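Local coordinates for type III effector (Vibrio parahaemolyticus, PDB 2QHQ), which is of unknown function but belongs to the HopJ family and is therefore probably related to effectors delivered by bacterial type III secretion, at residues Phe87-Leu93 with Ile104-Met108; Met4-Phe8 with Ala35-Asp39. All coordinates share one frame. Residue numbers count along the deposited sequence, not the author numbering.

Contact 1 of 2, residues Phe87-Leu93 with Ile104-Met108; sequences FYREDVL and IRNFM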
ATOM      1  N   PHE B  87       7.768  -8.402 -18.390  1.00 10.94           N
ATOM      2  CA  PHE B  87       8.105  -9.537 -17.511  1.00 10.83           C
ATOM      3  C   PHE B  87       6.841 -10.272 -17.079  1.00 10.80           C
ATOM      4  O   PHE B  87       6.830 -11.509 -16.988  1.00 10.60           O
ATOM      5  CB  PHE B  87       8.884  -9.113 -16.249  1.00 11.22           C
ATOM      6  CG  PHE B  87      10.275  -8.605 -16.515  1.00 11.18           C
ATOM      7  CD1 PHE B  87      11.141  -9.276 -17.364  1.00 14.71           C
ATOM      8  CD2 PHE B  87      10.738  -7.479 -15.844  1.00 11.92           C
ATOM      9  CE1 PHE B  87      12.451  -8.817 -17.555  1.00 15.33           C
ATOM     10  CE2 PHE B  87      12.034  -7.003 -16.036  1.00 13.19           C
ATOM     11  CZ  PHE B  87      12.888  -7.663 -16.894  1.00 14.47           C
ATOM     12  N   TYR B  88       5.786  -9.503 -16.800  1.00 10.60           N
ATOM     13  CA  TYR B  88       4.482 -10.062 -16.483  1.00 10.79           C
ATOM     14  C   TYR B  88       3.732 -10.445 -17.751  1.00 10.88           C
ATOM     15  O   TYR B  88       3.320 -11.585 -17.913  1.00 10.88           O
ATOM     16  CB  TYR B  88       3.661  -9.046 -15.678  1.00 10.61           C
ATOM     17  CG  TYR B  88       2.213  -9.438 -15.452  1.00 11.99           C
ATOM     18  CD1 TYR B  88       1.886 -10.607 -14.776  1.00 11.52           C
ATOM     19  CD2 TYR B  88       1.170  -8.609 -15.885  1.00 11.90           C
ATOM     20  CE1 TYR B  88       0.543 -10.952 -14.544  1.00 11.66           C
ATOM     21  CE2 TYR B  88      -0.165  -8.955 -15.665  1.00 11.83           C
ATOM     22  CZ  TYR B  88      -0.456 -10.124 -14.996  1.00 12.68           C
ATOM     23  OH  TYR B  88      -1.776 -10.465 -14.767  1.00 14.29           O
ATOM     24  N   ARG B  89       3.564  -9.497 -18.671  1.00 11.20           N
ATOM     25  CA  ARG B  89       2.673  -9.723 -19.799  1.00 11.79           C
ATOM     26  C   ARG B  89       3.180 -10.760 -20.806  1.00 11.39           C
ATOM     27  O   ARG B  89       2.355 -11.417 -21.457  1.00 11.86           O
ATOM     28  CB  ARG B  89       2.400  -8.404 -20.540  1.00 10.55           C
ATOM     29  CG  ARG B  89       1.400  -7.537 -19.823  1.00 12.67           C
ATOM     30  CD  ARG B  89       1.079  -6.284 -20.609  1.00 16.61           C
ATOM     31  NE  ARG B  89       2.106  -5.252 -20.472  1.00 19.78           N
ATOM     32  CZ  ARG B  89       3.013  -4.952 -21.401  1.00 21.16           C
ATOM     33  NH1 ARG B  89       3.062  -5.611 -22.555  1.00 21.75           N
ATOM     34  NH2 ARG B  89       3.879  -3.985 -21.171  1.00 21.41           N
ATOM     35  N   GLU B  90       4.499 -10.879 -20.945  1.00 11.82           N
ATOM     36  CA  GLU B  90       5.122 -11.827 -21.891  1.00 12.38           C
ATOM     37  C   GLU B  90       5.748 -13.001 -21.173  1.00 12.41           C
ATOM     38  O   GLU B  90       5.302 -14.138 -21.338  1.00 12.30           O
ATOM     39  CB  GLU B  90       6.208 -11.158 -22.756  1.00 13.11           C
ATOM     40  CG  GLU B  90       5.686 -10.152 -23.745  1.00 13.05           C
ATOM     41  CD  GLU B  90       6.779  -9.468 -24.581  1.00 14.66           C
ATOM     42  OE1 GLU B  90       8.012  -9.738 -24.435  1.00 12.26           O
ATOM     43  OE2 GLU B  90       6.388  -8.631 -25.406  1.00 16.32           O
ATOM     44  N   ASP B  91       6.789 -12.727 -20.382  1.00 11.41           N
ATOM     45  CA  ASP B  91       7.609 -13.793 -19.795  1.00 12.00           C
ATOM     46  C   ASP B  91       6.719 -14.722 -18.969  1.00 11.07           C
ATOM     47  O   ASP B  91       6.794 -15.963 -19.082  1.00 11.13           O
ATOM     48  CB  ASP B  91       8.727 -13.214 -18.896  1.00 12.39           C
ATOM     49  CG  ASP B  91       9.837 -12.516 -19.670  1.00 19.66           C
ATOM     50  OD1 ASP B  91       9.521 -11.730 -20.574  1.00 19.22           O
ATOM     51  OD2 ASP B  91      11.046 -12.758 -19.360  1.00 23.58           O
ATOM     52  N   VAL B  92       5.836 -14.129 -18.166  1.00  9.96           N
ATOM     53  CA  VAL B  92       5.059 -14.940 -17.260  1.00  9.86           C
ATOM     54  C   VAL B  92       3.739 -15.400 -17.876  1.00 10.06           C
ATOM     55  O   VAL B  92       3.467 -16.598 -17.894  1.00 10.54           O
ATOM     56  CB  VAL B  92       4.817 -14.227 -15.887  1.00  8.88           C
ATOM     57  CG1 VAL B  92       3.866 -15.040 -15.054  1.00 10.93           C
ATOM     58  CG2 VAL B  92       6.149 -14.073 -15.116  1.00 10.08           C
ATOM     59  N   LEU B  93       2.919 -14.463 -18.356  1.00  9.79           N
ATOM     60  CA  LEU B  93       1.561 -14.812 -18.800  1.00  9.92           C
ATOM     61  C   LEU B  93       1.542 -15.741 -20.012  1.00 10.54           C
ATOM     62  O   LEU B  93       0.656 -16.583 -20.118  1.00 10.55           O
ATOM     63  CB  LEU B  93       0.679 -13.581 -19.073  1.00  9.81           C
ATOM     64  CG  LEU B  93       0.196 -12.786 -17.853  1.00 10.58           C
ATOM     65  CD1 LEU B  93      -0.708 -11.641 -18.310  1.00 12.81           C
ATOM     66  CD2 LEU B  93      -0.516 -13.655 -16.812  1.00 10.96           C
ATOM     67  N   ILE B 104       6.868 -12.435  -9.428  1.00 11.87           N
ATOM     68  CA  ILE B 104       5.631 -12.212 -10.190  1.00 11.40           C
ATOM     69  C   ILE B 104       4.705 -13.419 -10.065  1.00 11.13           C
ATOM     70  O   ILE B 104       3.517 -13.267  -9.778  1.00 11.48           O
ATOM     71  CB  ILE B 104       5.910 -11.941 -11.701  1.00 10.53           C
ATOM     72  CG1 ILE B 104       6.769 -10.684 -11.865  1.00 12.12           C
ATOM     73  CG2 ILE B 104       4.603 -11.787 -12.473  1.00 11.78           C
ATOM     74  CD1 ILE B 104       7.180 -10.400 -13.363  1.00 12.12           C
ATOM     75  N   ARG B 105       5.260 -14.620 -10.255  1.00 10.74           N
ATOM     76  CA  ARG B 105       4.449 -15.837 -10.245  1.00 10.36           C
ATOM     77  C   ARG B 105       3.812 -16.086  -8.879  1.00 10.89           C
ATOM     78  O   ARG B 105       2.674 -16.482  -8.819  1.00 11.84           O
ATOM     79  CB  ARG B 105       5.258 -17.043 -10.715  1.00  9.60           C
ATOM     80  CG  ARG B 105       5.718 -16.923 -12.166  1.00 10.20           C
ATOM     81  CD  ARG B 105       6.612 -18.092 -12.586  1.00 11.21           C
ATOM     82  NE  ARG B 105       7.071 -17.875 -13.965  1.00 11.19           N
ATOM     83  CZ  ARG B 105       6.375 -18.180 -15.060  1.00 12.40           C
ATOM     84  NH1 ARG B 105       5.154 -18.737 -14.990  1.00 12.05           N
ATOM     85  NH2 ARG B 105       6.902 -17.916 -16.245  1.00 11.33           N
ATOM     86  N   ASN B 106       4.534 -15.784  -7.805  1.00 11.65           N
ATOM     87  CA  ASN B 106       3.993 -15.925  -6.460  1.00 12.06           C
ATOM     88  C   ASN B 106       2.934 -14.893  -6.154  1.00 12.35           C
ATOM     89  O   ASN B 106       1.914 -15.206  -5.563  1.00 12.39           O
ATOM     90  CB  ASN B 106       5.091 -15.906  -5.393  1.00 12.90           C
ATOM     91  CG  ASN B 106       5.654 -17.296  -5.121  1.00 15.48           C
ATOM     92  OD1 ASN B 106       5.077 -18.084  -4.352  1.00 18.15           O
ATOM     93  ND2 ASN B 106       6.754 -17.617  -5.770  1.00 17.07           N
ATOM     94  N   PHE B 107       3.164 -13.668  -6.592  1.00 11.34           N
ATOM     95  CA  PHE B 107       2.234 -12.589  -6.277  1.00 12.13           C
ATOM     96  C   PHE B 107       0.903 -12.815  -7.004  1.00 13.33           C
ATOM     97  O   PHE B 107      -0.149 -12.462  -6.488  1.00 13.48           O
ATOM     98  CB  PHE B 107       2.862 -11.252  -6.652  1.00 12.04           C
ATOM     99  CG  PHE B 107       2.036 -10.048  -6.269  1.00 11.23           C
ATOM    100  CD1 PHE B 107       2.004  -9.599  -4.947  1.00 11.93           C
ATOM    101  CD2 PHE B 107       1.325  -9.340  -7.239  1.00 12.01           C
ATOM    102  CE1 PHE B 107       1.255  -8.460  -4.599  1.00 13.35           C
ATOM    103  CE2 PHE B 107       0.571  -8.201  -6.895  1.00 11.18           C
ATOM    104  CZ  PHE B 107       0.541  -7.766  -5.574  1.00 10.25           C
HETATM  105  N   MSE B 108       0.956 -13.388  -8.210  1.00 14.08           N
HETATM  106  CA  MSE B 108      -0.267 -13.791  -8.922  1.00 16.91           C
HETATM  107  C   MSE B 108      -1.167 -14.731  -8.124  1.00 16.03           C
HETATM  108  O   MSE B 108      -2.410 -14.729  -8.284  1.00 17.26           O
HETATM  109  CB  MSE B 108       0.133 -14.470 -10.238  1.00 16.08           C
HETATM  110  CG  MSE B 108       0.401 -13.502 -11.333  1.00 17.57           C
HETATM  111 SE   MSE B 108       1.151 -14.550 -12.808  1.00 24.40          SE
HETATM  112  CE  MSE B 108      -0.474 -15.388 -13.449  1.00 17.49           C
TER
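Ile104, buried and with its CA-to-CB bond aimed at helix 86-92, makes the first and broadest set of contacts: its CD1 lies 3.6 Å from Phe87 CB, and its CG2 is 3.8 Å from both Tyr88 CD1 and Val92 CG2. One branched side chain thus bridges two successive turns of the facing helix. Arg105 follows with an extended side chain that runs along Val92, Arg105 CG lying 3.9 Å from Val92 CG1, and sets a face of its guanidinium over Val92 CA, 3.6 Å from Arg105 NH2. Its charge is answered just outside the segments, by a salt bridge to Asp100 and a hydrogen bond to the carbonyl of His95. One turn after Ile104, the selenomethionine Met108 places SE 3.6 Å from Val92 CG1 and 5.3 Å from the centroid of the Tyr88 ring, 87° off the ring normal, a Met-aromatic contact at the ring edge. Met108 CE also reaches Leu93 CD2 at 3.8 Å. The i, i+1, i+4 spacing is that of one helix face, and the short axes, 11.3 Å apart at 104°, make this a steep crossing with Val92 in the middle. Helix 79-83 adjoins it through Leu81, which touches Tyr88, Ile104 and Met108, while Asn106 and Phe107 of helix 102-110 meet Asn50 of strand 48-50.

Contact 2 of 2, residues Met4-Phe8 with Ala35-Asp39; sequences MALGF and AVIED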
HETATM    1  N   MSE B   4      18.910  12.000 -12.846  1.00 29.23           N
HETATM    2  CA  MSE B   4      17.606  11.623 -13.489  1.00 29.21           C
HETATM    3  C   MSE B   4      17.795  10.524 -14.528  1.00 28.50           C
HETATM    4  O   MSE B   4      18.831  10.461 -15.200  1.00 27.97           O
HETATM    5  CB  MSE B   4      16.935  12.834 -14.144  1.00 30.18           C
HETATM    6  CG  MSE B   4      16.409  13.909 -13.191  1.00 31.02           C
HETATM    7 SE   MSE B   4      15.257  13.216 -11.765  1.00 38.62          SE
HETATM    8  CE  MSE B   4      16.442  13.612 -10.240  1.00 34.57           C
ATOM      9  N   ALA B   5      16.779   9.677 -14.674  1.00 27.38           N
ATOM     10  CA  ALA B   5      16.867   8.498 -15.534  1.00 26.96           C
ATOM     11  C   ALA B   5      17.090   8.841 -17.011  1.00 26.78           C
ATOM     12  O   ALA B   5      17.953   8.239 -17.662  1.00 25.98           O
ATOM     13  CB  ALA B   5      15.627   7.621 -15.365  1.00 26.88           C
ATOM     14  N   LEU B   6      16.343   9.821 -17.519  1.00 26.29           N
ATOM     15  CA  LEU B   6      16.339  10.123 -18.965  1.00 27.09           C
ATOM     16  C   LEU B   6      17.296  11.212 -19.446  1.00 26.71           C
ATOM     17  O   LEU B   6      17.651  11.242 -20.629  1.00 26.88           O
ATOM     18  CB  LEU B   6      14.927  10.440 -19.457  1.00 27.51           C
ATOM     19  CG  LEU B   6      14.137   9.212 -19.903  1.00 29.19           C
ATOM     20  CD1 LEU B   6      13.399   8.577 -18.727  1.00 30.60           C
ATOM     21  CD2 LEU B   6      13.184   9.597 -21.018  1.00 30.18           C
ATOM     22  N   GLY B   7      17.696  12.110 -18.548  1.00 26.59           N
ATOM     23  CA  GLY B   7      18.576  13.214 -18.932  1.00 26.05           C
ATOM     24  C   GLY B   7      18.458  14.416 -18.021  1.00 25.94           C
ATOM     25  O   GLY B   7      17.685  14.401 -17.059  1.00 25.72           O
ATOM     26  N   PHE B   8      19.218  15.466 -18.327  1.00 25.38           N
ATOM     27  CA  PHE B   8      19.281  16.632 -17.454  1.00 25.36           C
ATOM     28  C   PHE B   8      17.990  17.431 -17.484  1.00 24.97           C
ATOM     29  O   PHE B   8      17.480  17.756 -18.561  1.00 25.25           O
ATOM     30  CB  PHE B   8      20.451  17.546 -17.809  1.00 25.41           C
ATOM     31  CG  PHE B   8      20.655  18.648 -16.821  1.00 25.39           C
ATOM     32  CD1 PHE B   8      21.282  18.394 -15.603  1.00 24.79           C
ATOM     33  CD2 PHE B   8      20.198  19.937 -17.090  1.00 25.64           C
ATOM     34  CE1 PHE B   8      21.460  19.404 -14.669  1.00 25.57           C
ATOM     35  CE2 PHE B   8      20.377  20.965 -16.159  1.00 25.88           C
ATOM     36  CZ  PHE B   8      21.010  20.695 -14.946  1.00 26.01           C
ATOM     37  N   ALA B  35      12.083   3.918 -14.443  1.00 11.14           N
ATOM     38  CA  ALA B  35      12.427   5.341 -14.555  1.00 11.24           C
ATOM     39  C   ALA B  35      11.699   6.159 -13.514  1.00 10.94           C
ATOM     40  O   ALA B  35      12.292   7.017 -12.864  1.00 11.51           O
ATOM     41  CB  ALA B  35      12.124   5.876 -15.953  1.00 10.95           C
ATOM     42  N   VAL B  36      10.397   5.929 -13.388  1.00 10.73           N
ATOM     43  CA  VAL B  36       9.587   6.610 -12.389  1.00 10.46           C
ATOM     44  C   VAL B  36      10.059   6.331 -10.968  1.00 10.73           C
ATOM     45  O   VAL B  36      10.169   7.251 -10.144  1.00 11.08           O
ATOM     46  CB  VAL B  36       8.107   6.224 -12.553  1.00 10.40           C
ATOM     47  CG1 VAL B  36       7.270   6.742 -11.393  1.00 12.69           C
ATOM     48  CG2 VAL B  36       7.592   6.785 -13.874  1.00 11.32           C
ATOM     49  N   ILE B  37      10.344   5.070 -10.659  1.00 10.26           N
ATOM     50  CA  ILE B  37      10.815   4.751  -9.303  1.00 11.52           C
ATOM     51  C   ILE B  37      12.181   5.381  -9.010  1.00 12.16           C
ATOM     52  O   ILE B  37      12.390   5.984  -7.945  1.00 11.31           O
ATOM     53  CB  ILE B  37      10.835   3.223  -9.039  1.00 11.68           C
ATOM     54  CG1 ILE B  37       9.402   2.674  -9.063  1.00 11.90           C
ATOM     55  CG2 ILE B  37      11.561   2.929  -7.714  1.00 12.52           C
ATOM     56  CD1 ILE B  37       9.338   1.149  -8.948  1.00 12.08           C
ATOM     57  N   GLU B  38      13.099   5.263  -9.963  1.00 13.02           N
ATOM     58  CA  GLU B  38      14.447   5.814  -9.802  1.00 14.06           C
ATOM     59  C   GLU B  38      14.405   7.319  -9.619  1.00 13.56           C
ATOM     60  O   GLU B  38      15.129   7.877  -8.785  1.00 14.03           O
ATOM     61  CB  GLU B  38      15.303   5.506 -11.031  1.00 13.61           C
ATOM     62  CG  GLU B  38      15.761   4.080 -11.144  1.00 16.15           C
ATOM     63  CD  GLU B  38      16.660   3.856 -12.351  1.00 18.30           C
ATOM     64  OE1 GLU B  38      16.617   4.666 -13.314  1.00 23.34           O
ATOM     65  OE2 GLU B  38      17.435   2.879 -12.319  1.00 23.43           O
ATOM     66  N   ASP B  39      13.579   7.985 -10.420  1.00 12.15           N
ATOM     67  CA  ASP B  39      13.500   9.443 -10.371  1.00 11.69           C
ATOM     68  C   ASP B  39      12.828   9.975  -9.108  1.00 11.36           C
ATOM     69  O   ASP B  39      13.119  11.087  -8.686  1.00 12.46           O
ATOM     70  CB  ASP B  39      12.755  10.003 -11.591  1.00 11.87           C
ATOM     71  CG  ASP B  39      13.577   9.959 -12.858  1.00 12.16           C
ATOM     72  OD1 ASP B  39      14.741   9.499 -12.810  1.00 13.05           O
ATOM     73  OD2 ASP B  39      13.045  10.391 -13.908  1.00 10.11           O
TER
HETATM   74  O   HOH W   1      14.035  10.697 -16.259  1.00 22.20           O
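This is a polar surface contact in which the irregular N-terminal segment Met4-Phe8, preceding helix 14-23, is fastened to the later part of helix 30-40. It buries 233 Å² over both sides, and its centre is about 16 Å from the centre of the chain. The principal bond is from Ala5 N to Asp39 OD1, 2.8 Å long with an N-H...acceptor angle of 152°. The other carboxylate oxygen acts through water: Asp39 OD2 accepts from water 1 at 2.6 Å, and the same water accepts from Leu6 N at 2.8 Å. A single aspartate therefore receives two consecutive backbone amides, one directly and one by a water bridge. Asp39 OD2 also bonds to Met12 N, so the carboxylate gathers amides from both ends of the segment leading into helix 14-23. In fold terms, the arrangement holds a non-helical N-terminal arm against a helix by side-chain-to-main-chain bonding, without strand pairing or helix-helix packing.

Apolar contacts accompany it. Ala5 CB points toward the helix and lies 4.0 Å from Ala35 CB; Leu6 CD1 is 4.1 Å from that same Ala35 CB. Since Asp39 N bonds to Ala35 O at 2.9 Å, Ala35 and Asp39 stand one helical turn apart, and the arm spans that turn. The selenomethionine Met4 lays SE 3.8 Å from Asp39 CG. Beyond Leu6 the arm leaves the helix: Gly7, at phi/psi 155/-179, adopts a backbone conformation that itself calls for glycine, and Phe8 CA lies farther from Ala35 than Leu6 CA does.

From the N terminus, contact 2 comes first: the arm at 4-8 is joined to 35-39, closing a loop whose 26 intervening residues include helix 14-23 and the start of helix 30-40. The chain then passes through strands 42-43, 48-50 and 53-55 and helices 67-72 and 79-83 before contact 1 opens at 87-93. That contact closes a much shorter loop, of 10 residues, onto 104-108. The two are in series, neither nested nor crossing. The centres of contact 1 and contact 2 are about 25 Å apart. They lie on opposite sides of the chain's centre and do not touch. Contact 2 ties the N-terminal arm to helix 30-40, whereas contact 1 joins helices 86-92 and 102-110.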